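Local coordinates for protein uronate isomerase (Caulobacter crescentus, PDB 2Q01) that interconverts D-glucuronate with D-fructuronate and D-galacturonate with D-tagaturonate, as a uronate isomerase of the metallo-dependent hydrolase superfamily, at residues 155-160 / 187-192; 255-260 / 336-341; 269-274 / 285-290. All blocks are in the same frame, centred on the assembly; numbering follows the deposited sequence.

Contact 1. Residues 155-160 / 187-192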
ATOM      1  N   ARG B 155      12.143 -32.193 -26.673  1.00 32.73           N
ATOM      2  CA  ARG B 155      10.820 -32.791 -26.625  1.00 39.91           C
ATOM      3  C   ARG B 155      10.261 -32.488 -25.240  1.00 45.09           C
ATOM      4  O   ARG B 155      11.019 -32.488 -24.266  1.00 50.52           O
ATOM      5  CB  ARG B 155      10.895 -34.310 -26.841  1.00 40.71           C
ATOM      6  CG  ARG B 155      11.504 -34.744 -28.164  1.00 50.31           C
ATOM      7  CD  ARG B 155      10.662 -34.296 -29.347  1.00 72.20           C
ATOM      8  NE  ARG B 155       9.630 -35.274 -29.681  1.00 75.91           N
ATOM      9  CZ  ARG B 155       9.668 -36.066 -30.748  1.00 65.05           C
ATOM     10  NH1 ARG B 155      10.683 -35.994 -31.597  1.00 58.32           N
ATOM     11  NH2 ARG B 155       8.687 -36.929 -30.970  1.00 70.24           N
ATOM     12  N   PRO B 156       8.950 -32.186 -25.150  1.00 48.54           N
ATOM     13  CA  PRO B 156       8.270 -31.876 -23.881  1.00 45.18           C
ATOM     14  C   PRO B 156       8.615 -32.789 -22.699  1.00 43.21           C
ATOM     15  O   PRO B 156       8.927 -32.282 -21.616  1.00 54.45           O
ATOM     16  CB  PRO B 156       6.793 -31.996 -24.246  1.00 34.06           C
ATOM     17  CG  PRO B 156       6.752 -31.572 -25.676  1.00 34.35           C
ATOM     18  CD  PRO B 156       8.031 -32.061 -26.301  1.00 35.18           C
ATOM     19  N   ARG B 157       8.573 -34.103 -22.911  1.00 39.48           N
ATOM     20  CA  ARG B 157       8.917 -35.081 -21.873  1.00 40.31           C
ATOM     21  C   ARG B 157      10.393 -35.023 -21.481  1.00 43.59           C
ATOM     22  O   ARG B 157      10.733 -35.147 -20.302  1.00 44.05           O
ATOM     23  CB  ARG B 157       8.582 -36.499 -22.333  1.00 35.94           C
ATOM     24  CG  ARG B 157       7.104 -36.826 -22.379  1.00 47.32           C
ATOM     25  CD  ARG B 157       6.889 -38.284 -22.773  1.00 32.66           C
ATOM     26  NE  ARG B 157       5.472 -38.616 -22.839  1.00 50.42           N
ATOM     27  CZ  ARG B 157       4.986 -39.777 -23.265  1.00 52.36           C
ATOM     28  NH1 ARG B 157       5.803 -40.738 -23.673  1.00 52.82           N
ATOM     29  NH2 ARG B 157       3.677 -39.977 -23.279  1.00 65.21           N
ATOM     30  N   ALA B 158      11.259 -34.836 -22.475  1.00 43.92           N
ATOM     31  CA  ALA B 158      12.703 -34.749 -22.257  1.00 46.56           C
ATOM     32  C   ALA B 158      13.079 -33.494 -21.477  1.00 45.63           C
ATOM     33  O   ALA B 158      13.986 -33.525 -20.645  1.00 58.46           O
ATOM     34  CB  ALA B 158      13.439 -34.789 -23.583  1.00 50.21           C
ATOM     35  N   LEU B 159      12.371 -32.401 -21.752  1.00 44.09           N
ATOM     36  CA  LEU B 159      12.558 -31.132 -21.052  1.00 38.78           C
ATOM     37  C   LEU B 159      12.037 -31.193 -19.620  1.00 48.60           C
ATOM     38  O   LEU B 159      12.646 -30.626 -18.717  1.00 56.07           O
ATOM     39  CB  LEU B 159      11.859 -30.005 -21.808  1.00 32.50           C
ATOM     40  CG  LEU B 159      12.563 -29.397 -23.021  1.00 31.99           C
ATOM     41  CD1 LEU B 159      11.576 -28.590 -23.857  1.00 29.26           C
ATOM     42  CD2 LEU B 159      13.730 -28.528 -22.597  1.00 35.91           C
ATOM     43  N   PHE B 160      10.912 -31.884 -19.429  1.00 50.64           N
ATOM     44  CA  PHE B 160      10.319 -32.129 -18.112  1.00 50.06           C
ATOM     45  C   PHE B 160      11.315 -32.815 -17.180  1.00 49.89           C
ATOM     46  O   PHE B 160      11.394 -32.486 -15.997  1.00 57.96           O
ATOM     47  CB  PHE B 160       9.071 -33.000 -18.283  1.00 48.56           C
ATOM     48  CG  PHE B 160       8.214 -33.138 -17.042  1.00 51.47           C
ATOM     49  CD1 PHE B 160       7.110 -32.317 -16.856  1.00 48.21           C
ATOM     50  CD2 PHE B 160       8.478 -34.125 -16.090  1.00 46.40           C
ATOM     51  CE1 PHE B 160       6.301 -32.455 -15.736  1.00 45.31           C
ATOM     52  CE2 PHE B 160       7.671 -34.271 -14.969  1.00 36.61           C
ATOM     53  CZ  PHE B 160       6.580 -33.433 -14.791  1.00 41.94           C
ATOM     54  N   SER B 187       1.308 -44.335 -20.180  1.00 59.64           N
ATOM     55  CA  SER B 187       2.605 -44.469 -20.845  1.00 60.50           C
ATOM     56  C   SER B 187       3.690 -44.887 -19.861  1.00 62.40           C
ATOM     57  O   SER B 187       3.515 -44.770 -18.646  1.00 60.11           O
ATOM     58  CB  SER B 187       3.002 -43.165 -21.544  1.00 60.38           C
ATOM     59  OG  SER B 187       3.375 -42.168 -20.610  1.00 50.88           O
ATOM     60  N   GLY B 188       4.812 -45.366 -20.398  1.00 67.43           N
ATOM     61  CA  GLY B 188       5.951 -45.811 -19.586  1.00 69.86           C
ATOM     62  C   GLY B 188       6.692 -44.685 -18.886  1.00 64.76           C
ATOM     63  O   GLY B 188       7.363 -44.911 -17.876  1.00 69.54           O
ATOM     64  N   TRP B 189       6.573 -43.479 -19.440  1.00 60.93           N
ATOM     65  CA  TRP B 189       7.107 -42.250 -18.859  1.00 55.69           C
ATOM     66  C   TRP B 189       6.477 -41.979 -17.495  1.00 59.19           C
ATOM     67  O   TRP B 189       5.266 -42.125 -17.325  1.00 61.63           O
ATOM     68  CB  TRP B 189       6.813 -41.095 -19.805  1.00 50.17           C
ATOM     69  CG  TRP B 189       7.454 -39.793 -19.448  1.00 54.74           C
ATOM     70  CD1 TRP B 189       8.789 -39.507 -19.444  1.00 43.70           C
ATOM     71  CD2 TRP B 189       6.782 -38.579 -19.085  1.00 52.51           C
ATOM     72  NE1 TRP B 189       8.992 -38.197 -19.091  1.00 42.56           N
ATOM     73  CE2 TRP B 189       7.778 -37.604 -18.862  1.00 53.44           C
ATOM     74  CE3 TRP B 189       5.435 -38.221 -18.923  1.00 44.30           C
ATOM     75  CZ2 TRP B 189       7.471 -36.292 -18.486  1.00 46.28           C
ATOM     76  CZ3 TRP B 189       5.131 -36.915 -18.549  1.00 40.29           C
ATOM     77  CH2 TRP B 189       6.148 -35.967 -18.334  1.00 47.49           C
ATOM     78  N   GLY B 190       7.308 -41.593 -16.529  1.00 58.64           N
ATOM     79  CA  GLY B 190       6.879 -41.507 -15.132  1.00 57.27           C
ATOM     80  C   GLY B 190       6.646 -40.108 -14.594  1.00 54.60           C
ATOM     81  O   GLY B 190       6.646 -39.901 -13.380  1.00 50.88           O
ATOM     82  N   GLY B 191       6.441 -39.153 -15.497  1.00 53.69           N
ATOM     83  CA  GLY B 191       6.196 -37.763 -15.120  1.00 50.76           C
ATOM     84  C   GLY B 191       4.855 -37.579 -14.438  1.00 46.79           C
ATOM     85  O   GLY B 191       3.828 -38.068 -14.922  1.00 45.08           O
ATOM     86  N   HIS B 192       4.877 -36.871 -13.309  1.00 39.06           N
ATOM     87  CA  HIS B 192       3.696 -36.660 -12.485  1.00 34.83           C
ATOM     88  C   HIS B 192       3.008 -35.378 -12.929  1.00 35.74           C
ATOM     89  O   HIS B 192       3.142 -34.325 -12.304  1.00 47.93           O
ATOM     90  CB  HIS B 192       4.094 -36.631 -11.007  1.00 29.06           C
ATOM     91  CG  HIS B 192       2.944 -36.586 -10.046  1.00 40.47           C
ATOM     92  ND1 HIS B 192       2.788 -35.573  -9.122  1.00 45.67           N
ATOM     93  CD2 HIS B 192       1.915 -37.441  -9.841  1.00 44.39           C
ATOM     94  CE1 HIS B 192       1.706 -35.798  -8.401  1.00 40.81           C
ATOM     95  NE2 HIS B 192       1.158 -36.926  -8.815  1.00 50.24           N
TER
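Aromatic packing centres on Trp189, whose indole stands between the helix that starts at Pro156 and its own loop. With CG anti to the backbone N (chi1 -172°), it meets Phe160 edge-to-face through its six-membered ring, the planes at 70° and the centroids 5.0 Å apart. The indole supplies the edge: Trp189 CZ2 comes within 3.4 Å of Phe160 CD2, while Trp189 CH2 lies over the same phenyl face, offset toward its rim.

The aliphatic part of Arg157 covers one indole face: its chain, extended from CG to NE, runs obliquely over the ring, and Arg157 CG makes a CH-pi contact 3.8 Å from the centroid of the six-membered ring of Trp189. The guanidinium continues nearly parallel to the indole, their planes 6° apart, but is displaced toward Trp189 CB. On the opposite face sits Gly191 N, 3.6 Å above the indole plane. Glycine suits position 191, since a beta carbon there would collide with Trp189 CH2.

Trp189 NE1 hydrogen-bonds to Asp161 OD1, Arg157 NE to Phe49 O, and Ser187 OG to Ile184 O. An alanine in place of Trp189 would remove both the edge against Phe160 and the platform under Arg157, and would probably loosen the loop against the helix. That loop ends the connection, through helix 179-186, between the adjacent parallel strands 165-169 and 192-194, and is tied here to the helix just before strand 165-169. The chemistry implies that shape and dispersion make this tie, while hydrogen bonds to neighbouring residues orient the arginine and indole.

Contact 2. Residues 255-260 / 336-341; sequences PTAATA and TEYVDA
Ala341 O is the polar focus where the two loops meet, gripped by two donors from Thr259. The backbone Thr259 N lies 3.0 Å from Ala341 O, with an N-H...O angle of 153°, and approaches from above the carbonyl plane. Thr259 OG1 donates to Ala341 O over 2.9 Å, in the carbonyl plane and on a lone pair. Its place between the backbone N and the carbonyl carbon (chi1 65°) turns the hydroxyl to the same acceptor as its own amide, a task suited to threonine. A water adds a third link, donating to both Thr259 O and Ala341 O.

Small apolar groups pack beside this polar grip. Ala257 CB sits 3.8 Å from Tyr338 CD1 and 4.2 Å from Ala341 CB; methyl side chains suit a place where the two backbones come so near, with Ala258 CA and Ala341 CA 4.3 Å apart.

One shell out, the Glu337 carboxylate folds back over its own loop: through their syn lone pairs, Glu337 OE1 accepts from Asp340 N and Glu337 OE2 from Ala341 N, the latter at 3.1 Å. This holds the turn that presents Ala341. Thr259 OG1 is fixed further by Leu345 N, and Tyr338 OH by Phe360 O and Thr361 OG1.

The loop 255-260, which follows strand 249-252 at an edge of the four-stranded parallel sheet of this TIM-barrel-clan protein, thus joins the loop before helix 343-349. Val339 O accepts a hydrogen bond from His316 of a second subunit, which puts the junction at a subunit boundary, while helix 281-302 packs on Thr259 and helix 366-375 on Tyr338.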
ATOM      1  N   PRO B 255     -14.903 -12.819  -9.796  1.00 42.56           N
ATOM      2  CA  PRO B 255     -14.685 -11.369  -9.676  1.00 41.65           C
ATOM      3  C   PRO B 255     -14.458 -10.892  -8.239  1.00 41.31           C
ATOM      4  O   PRO B 255     -13.733  -9.924  -8.018  1.00 49.33           O
ATOM      5  CB  PRO B 255     -15.997 -10.769 -10.203  1.00 34.39           C
ATOM      6  CG  PRO B 255     -16.604 -11.824 -11.029  1.00 39.88           C
ATOM      7  CD  PRO B 255     -16.220 -13.113 -10.398  1.00 42.72           C
ATOM      8  N   THR B 256     -15.094 -11.555  -7.276  1.00 33.69           N
ATOM      9  CA  THR B 256     -14.980 -11.180  -5.875  1.00 27.06           C
ATOM     10  C   THR B 256     -14.622 -12.391  -5.030  1.00 35.89           C
ATOM     11  O   THR B 256     -14.644 -13.530  -5.511  1.00 32.85           O
ATOM     12  CB  THR B 256     -16.303 -10.605  -5.335  1.00 39.48           C
ATOM     13  OG1 THR B 256     -17.345 -11.575  -5.496  1.00 43.51           O
ATOM     14  CG2 THR B 256     -16.681  -9.309  -6.051  1.00 27.34           C
ATOM     15  N   ALA B 257     -14.299 -12.141  -3.763  1.00 42.33           N
ATOM     16  CA  ALA B 257     -14.033 -13.213  -2.807  1.00 48.74           C
ATOM     17  C   ALA B 257     -15.298 -13.604  -2.038  1.00 45.06           C
ATOM     18  O   ALA B 257     -15.230 -14.367  -1.072  1.00 53.51           O
ATOM     19  CB  ALA B 257     -12.925 -12.796  -1.844  1.00 42.31           C
ATOM     20  N   ALA B 258     -16.443 -13.085  -2.485  1.00 47.24           N
ATOM     21  CA  ALA B 258     -17.720 -13.223  -1.783  1.00 37.06           C
ATOM     22  C   ALA B 258     -18.127 -14.671  -1.617  1.00 39.28           C
ATOM     23  O   ALA B 258     -18.008 -15.461  -2.555  1.00 42.81           O
ATOM     24  CB  ALA B 258     -18.804 -12.453  -2.510  1.00 32.32           C
ATOM     25  N   THR B 259     -18.553 -15.014  -0.402  1.00 38.18           N
ATOM     26  CA  THR B 259     -19.131 -16.328  -0.095  1.00 35.48           C
ATOM     27  C   THR B 259     -20.534 -16.133   0.489  1.00 34.02           C
ATOM     28  O   THR B 259     -20.871 -15.040   0.947  1.00 29.28           O
ATOM     29  CB  THR B 259     -18.264 -17.135   0.903  1.00 32.48           C
ATOM     30  OG1 THR B 259     -18.224 -16.468   2.169  1.00 43.80           O
ATOM     31  CG2 THR B 259     -16.839 -17.314   0.390  1.00 42.91           C
ATOM     32  N   ALA B 260     -21.349 -17.183   0.472  1.00 36.32           N
ATOM     33  CA  ALA B 260     -22.700 -17.120   1.049  1.00 39.18           C
ATOM     34  C   ALA B 260     -23.062 -18.417   1.767  1.00 42.27           C
ATOM     35  O   ALA B 260     -22.447 -19.448   1.534  1.00 47.36           O
ATOM     36  CB  ALA B 260     -23.726 -16.806  -0.029  1.00 30.01           C
ATOM     37  N   THR B 336     -10.021  -5.417  -3.927  1.00 39.19           N
ATOM     38  CA  THR B 336     -10.642  -6.651  -3.437  1.00 41.96           C
ATOM     39  C   THR B 336     -10.838  -6.655  -1.913  1.00 43.29           C
ATOM     40  O   THR B 336     -10.026  -6.102  -1.173  1.00 48.80           O
ATOM     41  CB  THR B 336      -9.831  -7.887  -3.896  1.00 45.32           C
ATOM     42  OG1 THR B 336      -9.500  -7.740  -5.283  1.00 55.02           O
ATOM     43  CG2 THR B 336     -10.618  -9.184  -3.720  1.00 45.65           C
ATOM     44  N   GLU B 337     -11.934  -7.269  -1.467  1.00 46.67           N
ATOM     45  CA  GLU B 337     -12.323  -7.319  -0.059  1.00 46.12           C
ATOM     46  C   GLU B 337     -12.442  -8.779   0.388  1.00 46.18           C
ATOM     47  O   GLU B 337     -12.953  -9.618  -0.359  1.00 43.32           O
ATOM     48  CB  GLU B 337     -13.666  -6.601   0.120  1.00 46.22           C
ATOM     49  CG  GLU B 337     -13.869  -5.912   1.469  1.00 63.15           C
ATOM     50  CD  GLU B 337     -14.282  -6.858   2.591  1.00 66.60           C
ATOM     51  OE1 GLU B 337     -13.902  -6.582   3.754  1.00 60.34           O
ATOM     52  OE2 GLU B 337     -14.984  -7.861   2.315  1.00 58.72           O
ATOM     53  N   TYR B 338     -11.975  -9.074   1.602  1.00 38.46           N
ATOM     54  CA  TYR B 338     -11.969 -10.446   2.125  1.00 33.43           C
ATOM     55  C   TYR B 338     -12.715 -10.611   3.450  1.00 31.03           C
ATOM     56  O   TYR B 338     -13.309 -11.660   3.696  1.00 43.04           O
ATOM     57  CB  TYR B 338     -10.527 -10.970   2.279  1.00 42.01           C
ATOM     58  CG  TYR B 338      -9.806 -11.176   0.964  1.00 40.01           C
ATOM     59  CD1 TYR B 338      -9.848 -12.407   0.310  1.00 30.08           C
ATOM     60  CD2 TYR B 338      -9.088 -10.136   0.372  1.00 35.08           C
ATOM     61  CE1 TYR B 338      -9.195 -12.593  -0.902  1.00 36.27           C
ATOM     62  CE2 TYR B 338      -8.443 -10.307  -0.837  1.00 27.27           C
ATOM     63  CZ  TYR B 338      -8.496 -11.532  -1.467  1.00 45.93           C
ATOM     64  OH  TYR B 338      -7.851 -11.683  -2.667  1.00 46.60           O
ATOM     65  N   VAL B 339     -12.677  -9.580   4.293  1.00 34.47           N
ATOM     66  CA  VAL B 339     -13.140  -9.671   5.687  1.00 44.62           C
ATOM     67  C   VAL B 339     -14.644  -9.904   5.819  1.00 46.41           C
ATOM     68  O   VAL B 339     -15.069 -10.841   6.499  1.00 53.49           O
ATOM     69  CB  VAL B 339     -12.698  -8.439   6.520  1.00 42.46           C
ATOM     70  CG1 VAL B 339     -13.042  -8.615   7.994  1.00 38.75           C
ATOM     71  CG2 VAL B 339     -11.213  -8.247   6.380  1.00 44.04           C
ATOM     72  N   ASP B 340     -15.438  -9.063   5.161  1.00 47.69           N
ATOM     73  CA  ASP B 340     -16.884  -9.251   5.120  1.00 45.74           C
ATOM     74  C   ASP B 340     -17.227 -10.372   4.157  1.00 46.25           C
ATOM     75  O   ASP B 340     -18.160 -11.142   4.394  1.00 52.57           O
ATOM     76  CB  ASP B 340     -17.591  -7.964   4.684  1.00 52.15           C
ATOM     77  CG  ASP B 340     -17.664  -6.920   5.792  1.00 63.69           C
ATOM     78  OD1 ASP B 340     -17.924  -5.739   5.472  1.00 64.64           O
ATOM     79  OD2 ASP B 340     -17.460  -7.265   6.977  1.00 76.58           O
ATOM     80  N   ALA B 341     -16.446 -10.458   3.081  1.00 41.83           N
ATOM     81  CA  ALA B 341     -16.699 -11.377   1.978  1.00 39.26           C
ATOM     82  C   ALA B 341     -16.665 -12.847   2.383  1.00 34.56           C
ATOM     83  O   ALA B 341     -17.602 -13.590   2.095  1.00 51.12           O
ATOM     84  CB  ALA B 341     -15.719 -11.107   0.835  1.00 30.74           C
TER
HETATM   85  O   HOH W   1     -20.419 -12.371   1.670  1.00 40.31           O

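Contact 3. Residues 269-274 / 285-290; sequences ALFNSL and ELFRAQ
Two consecutive helices, 264-276 and 281-302, form a helical hairpin whose arms splay widely: the axes of segments 269-274 and 285-290 run at 132° to each other and approach to 10.2 Å. Leu270 points toward the partner helix. With CG anti to the backbone N (chi1 173°), its CD2 reaches 3.6 Å from Phe287 N and 3.8 Å from Leu286 CB. A branched leucine lets one methyl fit against backbone and side chains alike. One turn on, Leu274 extends CD1 obliquely to Phe287 CB, at 3.6 Å, so the two leucines meet the base of the phenylalanine from successive turns.

The two helices together make the connection between the adjacent parallel strands 249-252 and 305-308, a beta-alpha-beta crossover with an extra helix, in a family of the TIM-barrel clan. Phe271 and Phe287 lie side by side and point the same way, their planes 32° apart and their centroids 5.7 Å apart. Phe287 CZ comes to the edge of the Phe271 ring, 3.6 Å from Phe271 CD2. Flat rings suit a layer shared with other aromatics: Trp228 and Tyr231 of helix 228-244 pack on both phenylalanines, and Phe205 meets Phe287 edge-to-face. Away from this apolar seam, Arg288 NH1 makes a salt bridge with Glu285 OE1, and Arg288 NH2 continues the charged network to Asp204 and Glu206.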
ATOM      1  N   ALA B 269     -33.732 -22.099  -5.439  1.00 30.50           N
ATOM      2  CA  ALA B 269     -34.490 -20.953  -5.941  1.00 26.12           C
ATOM      3  C   ALA B 269     -33.646 -20.057  -6.827  1.00 34.56           C
ATOM      4  O   ALA B 269     -34.060 -19.717  -7.933  1.00 39.11           O
ATOM      5  CB  ALA B 269     -35.063 -20.143  -4.781  1.00 27.67           C
ATOM      6  N   LEU B 270     -32.466 -19.690  -6.328  1.00 32.09           N
ATOM      7  CA  LEU B 270     -31.529 -18.822  -7.043  1.00 41.28           C
ATOM      8  C   LEU B 270     -30.999 -19.484  -8.311  1.00 40.36           C
ATOM      9  O   LEU B 270     -30.888 -18.836  -9.354  1.00 48.67           O
ATOM     10  CB  LEU B 270     -30.370 -18.435  -6.119  1.00 35.98           C
ATOM     11  CG  LEU B 270     -29.171 -17.665  -6.667  1.00 31.66           C
ATOM     12  CD1 LEU B 270     -29.582 -16.282  -7.097  1.00 33.44           C
ATOM     13  CD2 LEU B 270     -28.113 -17.601  -5.593  1.00 38.41           C
ATOM     14  N   PHE B 271     -30.686 -20.773  -8.203  1.00 38.90           N
ATOM     15  CA  PHE B 271     -30.235 -21.586  -9.330  1.00 38.07           C
ATOM     16  C   PHE B 271     -31.277 -21.607 -10.449  1.00 44.27           C
ATOM     17  O   PHE B 271     -30.942 -21.377 -11.615  1.00 49.92           O
ATOM     18  CB  PHE B 271     -29.914 -23.009  -8.850  1.00 38.68           C
ATOM     19  CG  PHE B 271     -29.476 -23.943  -9.942  1.00 36.30           C
ATOM     20  CD1 PHE B 271     -30.303 -24.978 -10.361  1.00 33.82           C
ATOM     21  CD2 PHE B 271     -28.233 -23.798 -10.542  1.00 35.15           C
ATOM     22  CE1 PHE B 271     -29.902 -25.841 -11.380  1.00 29.65           C
ATOM     23  CE2 PHE B 271     -27.826 -24.655 -11.554  1.00 20.41           C
ATOM     24  CZ  PHE B 271     -28.657 -25.684 -11.967  1.00 36.59           C
ATOM     25  N   ASN B 272     -32.534 -21.861 -10.080  1.00 40.59           N
ATOM     26  CA  ASN B 272     -33.646 -21.911 -11.034  1.00 38.62           C
ATOM     27  C   ASN B 272     -33.883 -20.610 -11.798  1.00 40.74           C
ATOM     28  O   ASN B 272     -34.158 -20.646 -12.996  1.00 43.10           O
ATOM     29  CB  ASN B 272     -34.936 -22.348 -10.342  1.00 43.17           C
ATOM     30  CG  ASN B 272     -34.917 -23.811  -9.928  1.00 47.41           C
ATOM     31  OD1 ASN B 272     -35.739 -24.235  -9.118  1.00 42.42           O
ATOM     32  ND2 ASN B 272     -33.980 -24.588 -10.477  1.00 37.84           N
ATOM     33  N   SER B 273     -33.754 -19.473 -11.111  1.00 38.59           N
ATOM     34  CA  SER B 273     -33.885 -18.153 -11.731  1.00 35.29           C
ATOM     35  C   SER B 273     -32.859 -17.936 -12.830  1.00 42.21           C
ATOM     36  O   SER B 273     -33.178 -17.365 -13.873  1.00 48.04           O
ATOM     37  CB  SER B 273     -33.721 -17.046 -10.695  1.00 40.21           C
ATOM     38  OG  SER B 273     -34.565 -17.247  -9.578  1.00 63.31           O
ATOM     39  N   LEU B 274     -31.630 -18.389 -12.589  1.00 38.19           N
ATOM     40  CA  LEU B 274     -30.529 -18.152 -13.518  1.00 38.04           C
ATOM     41  C   LEU B 274     -30.593 -19.086 -14.715  1.00 36.04           C
ATOM     42  O   LEU B 274     -30.346 -18.663 -15.847  1.00 49.59           O
ATOM     43  CB  LEU B 274     -29.181 -18.258 -12.801  1.00 38.60           C
ATOM     44  CG  LEU B 274     -28.932 -17.218 -11.703  1.00 27.71           C
ATOM     45  CD1 LEU B 274     -27.916 -17.732 -10.738  1.00 20.15           C
ATOM     46  CD2 LEU B 274     -28.468 -15.899 -12.280  1.00 25.02           C
ATOM     47  N   GLU B 285     -23.644 -12.910  -8.888  1.00 40.78           N
ATOM     48  CA  GLU B 285     -22.730 -12.747  -7.757  1.00 36.51           C
ATOM     49  C   GLU B 285     -23.070 -13.669  -6.602  1.00 42.92           C
ATOM     50  O   GLU B 285     -22.178 -14.279  -6.013  1.00 54.50           O
ATOM     51  CB  GLU B 285     -22.773 -11.313  -7.231  1.00 38.45           C
ATOM     52  CG  GLU B 285     -21.489 -10.521  -7.390  1.00 69.46           C
ATOM     53  CD  GLU B 285     -20.326 -11.105  -6.599  1.00 78.80           C
ATOM     54  OE1 GLU B 285     -19.456 -11.745  -7.227  1.00 73.03           O
ATOM     55  OE2 GLU B 285     -20.284 -10.929  -5.359  1.00 69.94           O
ATOM     56  N   LEU B 286     -24.360 -13.747  -6.280  1.00 35.33           N
ATOM     57  CA  LEU B 286     -24.850 -14.548  -5.165  1.00 32.42           C
ATOM     58  C   LEU B 286     -24.619 -16.033  -5.414  1.00 31.20           C
ATOM     59  O   LEU B 286     -24.265 -16.761  -4.494  1.00 41.52           O
ATOM     60  CB  LEU B 286     -26.345 -14.291  -4.932  1.00 32.14           C
ATOM     61  CG  LEU B 286     -26.906 -14.175  -3.503  1.00 31.11           C
ATOM     62  CD1 LEU B 286     -28.413 -14.374  -3.504  1.00 38.14           C
ATOM     63  CD2 LEU B 286     -26.272 -15.118  -2.484  1.00 31.55           C
ATOM     64  N   PHE B 287     -24.816 -16.474  -6.656  1.00 39.84           N
ATOM     65  CA  PHE B 287     -24.622 -17.879  -7.000  1.00 33.75           C
ATOM     66  C   PHE B 287     -23.153 -18.261  -6.961  1.00 35.89           C
ATOM     67  O   PHE B 287     -22.815 -19.304  -6.416  1.00 39.69           O
ATOM     68  CB  PHE B 287     -25.241 -18.216  -8.354  1.00 31.98           C
ATOM     69  CG  PHE B 287     -25.214 -19.688  -8.687  1.00 37.31           C
ATOM     70  CD1 PHE B 287     -26.038 -20.588  -8.008  1.00 22.64           C
ATOM     71  CD2 PHE B 287     -24.373 -20.171  -9.691  1.00 24.98           C
ATOM     72  CE1 PHE B 287     -26.019 -21.948  -8.322  1.00 36.80           C
ATOM     73  CE2 PHE B 287     -24.344 -21.521 -10.010  1.00 22.84           C
ATOM     74  CZ  PHE B 287     -25.170 -22.415  -9.328  1.00 38.68           C
ATOM     75  N   ARG B 288     -22.289 -17.407  -7.512  1.00 37.71           N
ATOM     76  CA  ARG B 288     -20.834 -17.590  -7.420  1.00 32.34           C
ATOM     77  C   ARG B 288     -20.346 -17.627  -5.964  1.00 36.97           C
ATOM     78  O   ARG B 288     -19.489 -18.435  -5.611  1.00 45.91           O
ATOM     79  CB  ARG B 288     -20.112 -16.491  -8.189  1.00 27.68           C
ATOM     80  CG  ARG B 288     -20.181 -16.641  -9.696  1.00 31.90           C
ATOM     81  CD  ARG B 288     -19.259 -15.658 -10.395  1.00 38.07           C
ATOM     82  NE  ARG B 288     -19.413 -14.291  -9.898  1.00 20.67           N
ATOM     83  CZ  ARG B 288     -20.086 -13.325 -10.517  1.00 31.42           C
ATOM     84  NH1 ARG B 288     -20.152 -12.112  -9.979  1.00 17.94           N
ATOM     85  NH2 ARG B 288     -20.686 -13.554 -11.675  1.00 17.25           N
ATOM     86  N   ALA B 289     -20.913 -16.754  -5.134  1.00 35.68           N
ATOM     87  CA  ALA B 289     -20.718 -16.773  -3.689  1.00 25.91           C
ATOM     88  C   ALA B 289     -21.210 -18.065  -3.025  1.00 28.24           C
ATOM     89  O   ALA B 289     -20.501 -18.653  -2.214  1.00 34.79           O
ATOM     90  CB  ALA B 289     -21.393 -15.557  -3.050  1.00 20.06           C
ATOM     91  N   GLN B 290     -22.424 -18.498  -3.365  1.00 33.80           N
ATOM     92  CA  GLN B 290     -22.992 -19.718  -2.786  1.00 32.00           C
ATOM     93  C   GLN B 290     -22.213 -20.956  -3.203  1.00 21.94           C
ATOM     94  O   GLN B 290     -22.008 -21.863  -2.402  1.00 27.03           O
ATOM     95  CB  GLN B 290     -24.477 -19.871  -3.150  1.00 30.59           C
ATOM     96  CG  GLN B 290     -25.127 -21.174  -2.650  1.00 24.12           C
ATOM     97  CD  GLN B 290     -24.995 -21.363  -1.147  1.00 41.97           C
ATOM     98  OE1 GLN B 290     -25.108 -20.410  -0.374  1.00 47.35           O
ATOM     99  NE2 GLN B 290     -24.761 -22.601  -0.725  1.00 38.09           N
TER

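Overall arrangement
Contact 3 is the most thoroughly buried of the three and is wholly apolar across its helices; contacts 1 and 2 are only partly buried. Contact 1 relies on an indole against a phenyl ring and an arginine chain, whereas contact 2, where two loops meet, relies on a shared carbonyl oxygen and a water. Contacts 2 and 3 touch: Thr256 OG1 lies 2.7 Å from Glu285 OE1, and Ala260 N 3.2 Å from Ala289 O, so helix 281-302 serves both. Contact 1 stands apart, its centre about 40 Å from that of contact 2, and belongs with the three-stranded parallel sheet, while the other two accompany the four-stranded one.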